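Local coordinates for BH2414 protein (PDB 3ON1) that is of unknown function but has the L7Ae-type fold and may bind RNA, as ribosomal proteins of that fold do, at residues L37-D43 with V63-R69; R17-E23 with R81-K87. Numbering follows the deposited sequence.

Both contacts belong to one four-stranded mixed sheet, ordered 19-21, 83-86, 37-41, 63-66, and each pairs an outer strand with an inner one. Their centres lie about 10 Å apart, and the contacts meet where the inner strands 37-41 and 83-86 run side by side, with Ile39 N 2.8 Å from Ile84 O and Leu37 O 2.8 Å from Val86 N, probable hydrogen bonds. In both, the inner strand is buried and the outer one more open. Contact 1 is parallel and ends in a polar loop leading into helix 69-75; contact 2 is antiparallel, with a lysine and waters at one end and an arginine-threonine bond at the other. Along the chain, contact 1 is nested inside contact 2.

Contact 1 of 2, residues L37-D43 with V63-R69; sequences LVILSSD and VKVVGNR
Strands 37-41 and 63-66, both extended, run parallel, their axes 4.7 Å apart at closest approach and inclined by 24°, with Val38 opposite Val63, Ile39 opposite Lys64 and Leu40 opposite Val65. Val63 (chi1 t) lies on the same face as Val38 and Leu40; its CG1 is 3.6 Å from CD1 of Leu40 (m, t), and helix 46-59 packs on this face through Leu52, Leu53 and Cys56. Lys64 brackets Ile39: its N donates to Val38 O (2.9 Å) and its O accepts from Leu40 N (2.7 Å), while its side chain leads off to a salt bridge with Asp100. Val65 sets CG2 4.1 Å from Leu40 CD1. Val66 N continues the ladder to Leu40 O (2.9 Å), and Val66 O receives Ser42 N (3.2 Å); its CG2 meets Ile39 CG2 at 3.6 Å. Gly67, at positive phi (62°), turns the chain, and a water links its O (3.0 Å) to Ser42 OG (2.7 Å). Asn68 (chi1 p) N-caps helix 69-75, its OD1 accepting from Met71 N. Arg69 N then donates to Asp43 OD1 (3.2 Å), and Arg69 NH2 bonds weakly to Asp43 O (3.3 Å). Asp43 is itself positioned by an ST turn, Asp43 N to Ser41 OG (3.0 Å). Helix 46-59 connects the two strands, completing a beta-alpha-beta unit of the alpha/beta L7Ae-type fold.

Contact 2 of 2, residues R17-E23 with R81-K87; sequences RQLLTGE and RVVIGVK
Edge strand 19-21 lies antiparallel to 83-86, axes 4.6 Å apart at closest approach and 153° between their directions. Leu20 and Gly85 form the hydrogen-bonded pair (Leu20 N to Gly85 O 2.9 Å, Gly85 N to Leu20 O 2.8 Å), flanked by the non-hydrogen-bonded pairs Leu19-Val86 and Thr21-Ile84. Lys87 N to Gln18 O (2.8 Å) and Gly22 N to Val83 O (3.1 Å) extend the ladder. Leu19 (m, t) shares a face with Ile84 (m, t) and Val86 (t), its CD2 3.9 Å from Ile84 CG2 and 3.8 Å from Val86 CG2; Leu19 and Ile84 pack on helix 5-15, Val86 on helix 89-100. On the other face, where Gly85 brings no side chain, Lys87 (m, t, m, t) crosses the start of strand 19-21, CD 3.7 Å from CG of Leu20 (m, t) and CE 3.5 Å from Arg17 O. Gln18 (m, m), whose NE2 bonds to Ala16 O, sets OE1 4.0 Å from Lys87 CB. Val83 (t) points toward 17-23, CG2 4.2 Å from CB of Glu23, whose OE1 bonds to Thr48 OG1. Thr21 (p) OG1 accepts from Arg81 NE (3.1 Å). Apolar packing is thus aliphatic on both faces, while Lys87 NZ reaches Arg17 O, past the Schellman end of helix 5-15, through two waters (NZ 3.3 and 2.8 Å, O 2.7 and 3.2 Å), without a direct hydrogen bond.

Contact 1 of 2, residues L37-D43 with V63-R69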
ATOM      1  N   LEU A  37      -1.574  -4.916  -4.584  1.00 14.54           N
ATOM      2  CA  LEU A  37      -2.011  -3.527  -4.424  1.00 13.78           C
ATOM      3  C   LEU A  37      -0.903  -2.751  -3.747  1.00 13.64           C
ATOM      4  O   LEU A  37      -0.283  -3.242  -2.800  1.00 13.45           O
ATOM      5  CB  LEU A  37      -3.298  -3.423  -3.584  1.00 13.98           C
ATOM      6  CG  LEU A  37      -3.760  -2.032  -3.110  1.00 13.57           C
ATOM      7  CD1 LEU A  37      -4.244  -1.154  -4.265  1.00 15.26           C
ATOM      8  CD2 LEU A  37      -4.858  -2.151  -2.075  1.00 14.53           C
ATOM      9  N   VAL A  38      -0.659  -1.539  -4.233  1.00 13.66           N
ATOM     10  CA  VAL A  38       0.257  -0.623  -3.563  1.00 13.58           C
ATOM     11  C   VAL A  38      -0.527   0.585  -3.070  1.00 13.82           C
ATOM     12  O   VAL A  38      -1.321   1.168  -3.801  1.00 13.93           O
ATOM     13  CB  VAL A  38       1.425  -0.204  -4.487  1.00 13.62           C
ATOM     14  CG1 VAL A  38       2.262   0.901  -3.845  1.00 14.31           C
ATOM     15  CG2 VAL A  38       2.297  -1.421  -4.796  1.00 14.38           C
ATOM     16  N   ILE A  39      -0.323   0.916  -1.801  1.00 13.82           N
ATOM     17  CA  ILE A  39      -0.892   2.116  -1.202  1.00 14.20           C
ATOM     18  C   ILE A  39       0.233   3.102  -0.941  1.00 14.33           C
ATOM     19  O   ILE A  39       1.212   2.773  -0.270  1.00 14.47           O
ATOM     20  CB  ILE A  39      -1.663   1.791   0.094  1.00 14.41           C
ATOM     21  CG1 ILE A  39      -2.910   0.960  -0.236  1.00 14.79           C
ATOM     22  CG2 ILE A  39      -2.046   3.079   0.834  1.00 14.93           C
ATOM     23  CD1 ILE A  39      -3.557   0.282   0.969  1.00 16.53           C
ATOM     24  N   LEU A  40       0.094   4.301  -1.499  1.00 14.16           N
ATOM     25  CA  LEU A  40       1.087   5.354  -1.330  1.00 14.30           C
ATOM     26  C   LEU A  40       0.501   6.468  -0.496  1.00 14.10           C
ATOM     27  O   LEU A  40      -0.614   6.905  -0.746  1.00 14.10           O
ATOM     28  CB  LEU A  40       1.478   5.941  -2.685  1.00 14.95           C
ATOM     29  CG  LEU A  40       2.355   5.176  -3.663  1.00 16.38           C
ATOM     30  CD1 LEU A  40       2.400   5.949  -4.965  1.00 17.38           C
ATOM     31  CD2 LEU A  40       3.746   5.017  -3.088  1.00 19.07           C
ATOM     32  N   SER A  41       1.258   6.940   0.489  1.00 14.02           N
ATOM     33  CA  SER A  41       0.859   8.123   1.238  1.00 14.48           C
ATOM     34  C   SER A  41       0.766   9.330   0.313  1.00 14.80           C
ATOM     35  O   SER A  41       1.614   9.499  -0.571  1.00 14.77           O
ATOM     36  CB  SER A  41       1.873   8.418   2.341  1.00 14.53           C
ATOM     37  OG  SER A  41       1.547   9.638   2.982  1.00 15.42           O
ATOM     38  N   SER A  42      -0.243  10.176   0.526  1.00 15.09           N
ATOM     39  CA  SER A  42      -0.316  11.459  -0.190  1.00 15.73           C
ATOM     40  C   SER A  42       0.937  12.315   0.022  1.00 15.79           C
ATOM     41  O   SER A  42       1.269  13.155  -0.821  1.00 16.56           O
ATOM     42  CB  SER A  42      -1.558  12.250   0.217  1.00 16.23           C
ATOM     43  OG  SER A  42      -2.741  11.545  -0.115  1.00 18.52           O
ATOM     44  N   ASP A  43       1.614  12.064   1.146  0.50 16.25           N
ATOM     45  CA  ASP A  43       2.836  12.757   1.565  0.50 16.52           C
ATOM     46  C   ASP A  43       4.085  12.306   0.850  0.50 16.35           C
ATOM     47  O   ASP A  43       5.107  12.996   0.894  0.50 16.34           O
ATOM     48  CB  ASP A  43       3.079  12.507   3.047  0.50 17.21           C
ATOM     49  CG  ASP A  43       2.183  13.316   3.911  0.50 18.03           C
ATOM     50  OD1 ASP A  43       1.900  12.868   5.037  0.50 19.14           O
ATOM     51  OD2 ASP A  43       1.764  14.401   3.459  0.50 20.08           O
ATOM     52  N   VAL A  63      -2.524   1.121  -7.837  1.00 19.01           N
ATOM     53  CA  VAL A  63      -1.849   1.999  -6.887  1.00 18.73           C
ATOM     54  C   VAL A  63      -2.861   3.023  -6.404  1.00 18.57           C
ATOM     55  O   VAL A  63      -3.517   3.695  -7.214  1.00 18.62           O
ATOM     56  CB  VAL A  63      -0.652   2.754  -7.520  1.00 19.21           C
ATOM     57  CG1 VAL A  63       0.007   3.686  -6.495  1.00 18.98           C
ATOM     58  CG2 VAL A  63       0.373   1.792  -8.072  1.00 20.03           C
ATOM     59  N   LYS A  64      -2.987   3.143  -5.090  1.00 17.99           N
ATOM     60  CA  LYS A  64      -3.838   4.173  -4.504  1.00 18.03           C
ATOM     61  C   LYS A  64      -2.964   5.189  -3.799  1.00 17.80           C
ATOM     62  O   LYS A  64      -1.986   4.829  -3.146  1.00 18.14           O
ATOM     63  CB  LYS A  64      -4.862   3.578  -3.523  1.00 18.29           C
ATOM     64  CG  LYS A  64      -5.748   2.489  -4.114  1.00 18.59           C
ATOM     65  CD  LYS A  64      -6.571   2.988  -5.288  1.00 19.47           C
ATOM     66  CE  LYS A  64      -7.192   1.822  -6.034  1.00 20.79           C
ATOM     67  NZ  LYS A  64      -7.826   2.275  -7.306  1.00 22.68           N
ATOM     68  N   VAL A  65      -3.306   6.461  -3.955  1.00 17.49           N
ATOM     69  CA  VAL A  65      -2.624   7.528  -3.234  1.00 17.47           C
ATOM     70  C   VAL A  65      -3.610   8.094  -2.221  1.00 17.78           C
ATOM     71  O   VAL A  65      -4.595   8.726  -2.599  1.00 18.56           O
ATOM     72  CB  VAL A  65      -2.089   8.624  -4.183  1.00 17.24           C
ATOM     73  CG1 VAL A  65      -1.393   9.728  -3.383  1.00 17.42           C
ATOM     74  CG2 VAL A  65      -1.138   8.015  -5.206  1.00 17.30           C
ATOM     75  N   VAL A  66      -3.352   7.842  -0.941  1.00 18.12           N
ATOM     76  CA  VAL A  66      -4.315   8.150   0.126  1.00 18.68           C
ATOM     77  C   VAL A  66      -3.665   8.546   1.445  1.00 18.89           C
ATOM     78  O   VAL A  66      -2.500   8.224   1.698  1.00 19.29           O
ATOM     79  CB  VAL A  66      -5.263   6.953   0.412  1.00 19.08           C
ATOM     80  CG1 VAL A  66      -6.313   6.810  -0.666  1.00 20.48           C
ATOM     81  CG2 VAL A  66      -4.483   5.664   0.602  1.00 19.79           C
ATOM     82  N   GLY A  67      -4.439   9.229   2.285  1.00 18.72           N
ATOM     83  CA  GLY A  67      -4.063   9.519   3.668  1.00 19.14           C
ATOM     84  C   GLY A  67      -2.815  10.356   3.823  1.00 18.79           C
ATOM     85  O   GLY A  67      -2.546  11.238   3.025  1.00 19.76           O
ATOM     86  N   ASN A  68      -2.077  10.093   4.891  1.00 18.16           N
ATOM     87  CA  ASN A  68      -0.765  10.679   5.097  1.00 17.29           C
ATOM     88  C   ASN A  68       0.084   9.627   5.800  1.00 16.64           C
ATOM     89  O   ASN A  68      -0.432   8.563   6.165  1.00 16.93           O
ATOM     90  CB  ASN A  68      -0.854  11.990   5.888  1.00 17.29           C
ATOM     91  CG  ASN A  68      -1.451  11.804   7.262  1.00 17.71           C
ATOM     92  OD1 ASN A  68      -1.124  10.850   7.962  1.00 18.30           O
ATOM     93  ND2 ASN A  68      -2.328  12.720   7.662  1.00 19.99           N
ATOM     94  N   ARG A  69       1.371   9.900   5.982  1.00 15.75           N
ATOM     95  CA  ARG A  69       2.267   8.875   6.515  1.00 15.52           C
ATOM     96  C   ARG A  69       1.991   8.538   7.984  1.00 15.30           C
ATOM     97  O   ARG A  69       2.258   7.420   8.422  1.00 15.10           O
ATOM     98  CB  ARG A  69       3.740   9.218   6.264  1.00 16.14           C
ATOM     99  CG  ARG A  69       4.268  10.435   7.008  1.00 16.55           C
ATOM    100  CD  ARG A  69       5.712  10.710   6.612  1.00 17.13           C
ATOM    101  NE  ARG A  69       5.799  11.115   5.212  1.00 19.02           N
ATOM    102  CZ  ARG A  69       6.933  11.281   4.535  1.00 20.34           C
ATOM    103  NH1 ARG A  69       8.110  11.053   5.108  1.00 21.75           N
ATOM    104  NH2 ARG A  69       6.884  11.654   3.267  1.00 21.51           N
TER
HETATM  105  O   HOH W   1      -5.001  11.912   1.357  1.00 47.18           O

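Contact 2 of 2, residues R17-E23 with R81-K87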
ATOM      1  N   ARG A  17       0.250 -10.396   8.812  1.00 15.61           N
ATOM      2  CA  ARG A  17       1.573 -10.328   8.159  1.00 15.59           C
ATOM      3  C   ARG A  17       1.475 -10.324   6.636  1.00 15.07           C
ATOM      4  O   ARG A  17       2.305 -10.910   5.938  1.00 15.47           O
ATOM      5  CB  ARG A  17       2.522 -11.432   8.667  1.00 16.09           C
ATOM      6  CG  ARG A  17       2.783 -11.329  10.164  1.00 18.94           C
ATOM      7  CD  ARG A  17       3.921 -12.202  10.634  1.00 23.30           C
ATOM      8  NE  ARG A  17       4.090 -12.082  12.081  1.00 27.48           N
ATOM      9  CZ  ARG A  17       5.195 -12.409  12.746  1.00 29.32           C
ATOM     10  NH1 ARG A  17       6.261 -12.873  12.102  1.00 30.79           N
ATOM     11  NH2 ARG A  17       5.236 -12.260  14.062  1.00 30.84           N
ATOM     12  N   GLN A  18       0.455  -9.640   6.126  1.00 14.51           N
ATOM     13  CA  GLN A  18       0.207  -9.594   4.689  1.00 13.91           C
ATOM     14  C   GLN A  18       0.642  -8.272   4.068  1.00 14.12           C
ATOM     15  O   GLN A  18       0.231  -7.941   2.959  1.00 13.99           O
ATOM     16  CB  GLN A  18      -1.270  -9.861   4.392  1.00 13.82           C
ATOM     17  CG  GLN A  18      -1.720 -11.265   4.785  1.00 14.09           C
ATOM     18  CD  GLN A  18      -0.870 -12.331   4.120  1.00 14.97           C
ATOM     19  OE1 GLN A  18      -0.781 -12.378   2.897  1.00 15.75           O
ATOM     20  NE2 GLN A  18      -0.212 -13.165   4.923  1.00 15.56           N
ATOM     21  N   LEU A  19       1.476  -7.522   4.784  1.00 13.93           N
ATOM     22  CA  LEU A  19       1.980  -6.251   4.262  1.00 14.00           C
ATOM     23  C   LEU A  19       3.494  -6.180   4.215  1.00 14.28           C
ATOM     24  O   LEU A  19       4.189  -6.782   5.048  1.00 15.18           O
ATOM     25  CB  LEU A  19       1.472  -5.077   5.107  1.00 13.94           C
ATOM     26  CG  LEU A  19      -0.035  -4.913   5.294  1.00 13.73           C
ATOM     27  CD1 LEU A  19      -0.267  -3.722   6.210  1.00 14.64           C
ATOM     28  CD2 LEU A  19      -0.743  -4.686   3.979  1.00 13.98           C
ATOM     29  N   LEU A  20       3.985  -5.445   3.217  0.50 14.07           N
ATOM     30  CA  LEU A  20       5.378  -5.027   3.117  0.50 14.15           C
ATOM     31  C   LEU A  20       5.409  -3.503   3.115  0.50 14.27           C
ATOM     32  O   LEU A  20       4.448  -2.868   2.683  0.50 14.00           O
ATOM     33  CB  LEU A  20       6.004  -5.558   1.827  0.50 14.02           C
ATOM     34  CG  LEU A  20       6.241  -7.066   1.793  0.50 14.28           C
ATOM     35  CD1 LEU A  20       6.796  -7.496   0.446  0.50 14.33           C
ATOM     36  CD2 LEU A  20       7.180  -7.477   2.915  0.50 14.67           C
ATOM     37  N   THR A  21       6.492  -2.912   3.614  1.00 14.77           N
ATOM     38  CA  THR A  21       6.644  -1.467   3.520  1.00 15.10           C
ATOM     39  C   THR A  21       8.015  -1.095   3.005  1.00 15.63           C
ATOM     40  O   THR A  21       8.949  -1.903   3.053  1.00 16.03           O
ATOM     41  CB  THR A  21       6.379  -0.751   4.870  1.00 15.37           C
ATOM     42  OG1 THR A  21       7.407  -1.078   5.816  1.00 16.42           O
ATOM     43  CG2 THR A  21       5.002  -1.123   5.431  1.00 15.92           C
ATOM     44  N   GLY A  22       8.128   0.137   2.520  1.00 15.72           N
ATOM     45  CA  GLY A  22       9.397   0.653   2.025  1.00 16.99           C
ATOM     46  C   GLY A  22       9.441   0.611   0.519  1.00 17.42           C
ATOM     47  O   GLY A  22       9.089  -0.395  -0.092  1.00 17.20           O
ATOM     48  N   GLU A  23       9.878   1.714  -0.076  1.00 18.34           N
ATOM     49  CA  GLU A  23       9.887   1.861  -1.521  1.00 19.49           C
ATOM     50  C   GLU A  23      10.608   0.717  -2.246  1.00 19.60           C
ATOM     51  O   GLU A  23      10.030   0.101  -3.137  1.00 19.66           O
ATOM     52  CB  GLU A  23      10.489   3.211  -1.903  1.00 19.79           C
ATOM     53  CG  GLU A  23      10.425   3.531  -3.378  1.00 22.34           C
ATOM     54  CD  GLU A  23      11.036   4.877  -3.698  1.00 25.43           C
ATOM     55  OE1 GLU A  23      11.167   5.714  -2.781  1.00 27.22           O
ATOM     56  OE2 GLU A  23      11.379   5.098  -4.870  1.00 27.73           O
ATOM     57  N   ARG A  81       4.510   5.471   7.733  1.00 17.30           N
ATOM     58  CA  ARG A  81       4.830   4.689   6.536  1.00 16.28           C
ATOM     59  C   ARG A  81       4.396   5.432   5.283  1.00 15.36           C
ATOM     60  O   ARG A  81       3.353   6.086   5.278  1.00 15.32           O
ATOM     61  CB  ARG A  81       4.176   3.299   6.584  1.00 16.59           C
ATOM     62  CG  ARG A  81       4.814   2.313   7.570  1.00 17.45           C
ATOM     63  CD  ARG A  81       6.270   2.048   7.234  1.00 18.08           C
ATOM     64  NE  ARG A  81       6.844   1.009   8.089  1.00 20.47           N
ATOM     65  CZ  ARG A  81       7.429   1.237   9.261  1.00 21.04           C
ATOM     66  NH1 ARG A  81       7.527   2.470   9.736  1.00 21.68           N
ATOM     67  NH2 ARG A  81       7.922   0.224   9.959  1.00 22.09           N
ATOM     68  N   VAL A  82       5.200   5.371   4.220  0.50 15.11           N
ATOM     69  CA  VAL A  82       4.820   6.016   2.952  0.50 14.90           C
ATOM     70  C   VAL A  82       4.442   5.036   1.841  0.50 14.65           C
ATOM     71  O   VAL A  82       3.582   5.342   1.014  0.50 14.78           O
ATOM     72  CB  VAL A  82       5.889   7.013   2.422  0.50 15.01           C
ATOM     73  CG1 VAL A  82       5.821   8.317   3.193  0.50 15.26           C
ATOM     74  CG2 VAL A  82       7.277   6.413   2.496  0.50 15.84           C
ATOM     75  N   VAL A  83       5.083   3.872   1.810  1.00 14.26           N
ATOM     76  CA  VAL A  83       4.803   2.901   0.746  1.00 14.08           C
ATOM     77  C   VAL A  83       4.431   1.569   1.368  1.00 13.96           C
ATOM     78  O   VAL A  83       5.216   0.989   2.113  1.00 13.94           O
ATOM     79  CB  VAL A  83       6.023   2.696  -0.192  1.00 14.27           C
ATOM     80  CG1 VAL A  83       5.671   1.718  -1.315  1.00 14.38           C
ATOM     81  CG2 VAL A  83       6.521   4.017  -0.756  1.00 14.93           C
ATOM     82  N   ILE A  84       3.229   1.094   1.049  1.00 13.65           N
ATOM     83  CA  ILE A  84       2.742  -0.188   1.538  1.00 13.30           C
ATOM     84  C   ILE A  84       2.374  -1.078   0.360  1.00 13.04           C
ATOM     85  O   ILE A  84       1.670  -0.650  -0.557  1.00 13.51           O
ATOM     86  CB  ILE A  84       1.514  -0.017   2.467  1.00 13.68           C
ATOM     87  CG1 ILE A  84       1.901   0.815   3.694  1.00 14.22           C
ATOM     88  CG2 ILE A  84       0.927  -1.387   2.862  1.00 13.84           C
ATOM     89  CD1 ILE A  84       0.734   1.198   4.597  1.00 16.47           C
ATOM     90  N   GLY A  85       2.862  -2.311   0.396  1.00 12.67           N
ATOM     91  CA  GLY A  85       2.464  -3.333  -0.576  1.00 12.54           C
ATOM     92  C   GLY A  85       1.636  -4.418   0.087  1.00 12.57           C
ATOM     93  O   GLY A  85       2.004  -4.933   1.147  1.00 13.23           O
ATOM     94  N   VAL A  86       0.516  -4.770  -0.536  1.00 12.52           N
ATOM     95  CA  VAL A  86      -0.392  -5.773   0.018  1.00 12.78           C
ATOM     96  C   VAL A  86      -0.161  -7.131  -0.656  1.00 13.30           C
ATOM     97  O   VAL A  86      -0.242  -7.249  -1.887  1.00 13.79           O
ATOM     98  CB  VAL A  86      -1.867  -5.313  -0.108  1.00 12.21           C
ATOM     99  CG1 VAL A  86      -2.808  -6.304   0.580  1.00 12.53           C
ATOM    100  CG2 VAL A  86      -2.034  -3.925   0.486  1.00 12.49           C
ATOM    101  N   LYS A  87       0.112  -8.146   0.160  1.00 13.88           N
ATOM    102  CA  LYS A  87       0.550  -9.461  -0.327  1.00 14.59           C
ATOM    103  C   LYS A  87      -0.579 -10.462  -0.496  1.00 14.59           C
ATOM    104  O   LYS A  87      -0.363 -11.573  -1.002  1.00 15.67           O
ATOM    105  CB  LYS A  87       1.607 -10.063   0.606  1.00 14.96           C
ATOM    106  CG  LYS A  87       2.869  -9.227   0.755  1.00 17.20           C
ATOM    107  CD  LYS A  87       4.022 -10.024   1.341  1.00 21.45           C
ATOM    108  CE  LYS A  87       3.716 -10.526   2.732  1.00 23.31           C
ATOM    109  NZ  LYS A  87       4.950 -11.028   3.398  1.00 25.99           N
TER
HETATM  110  O   HOH W   2       3.715 -13.197   5.528  1.00 34.17           O
HETATM  111  O   HOH W   3       5.294  -9.863   5.901  1.00 41.53           O
HETATM  112  O   HOH W   4       1.096 -13.610   1.410  1.00 28.42           O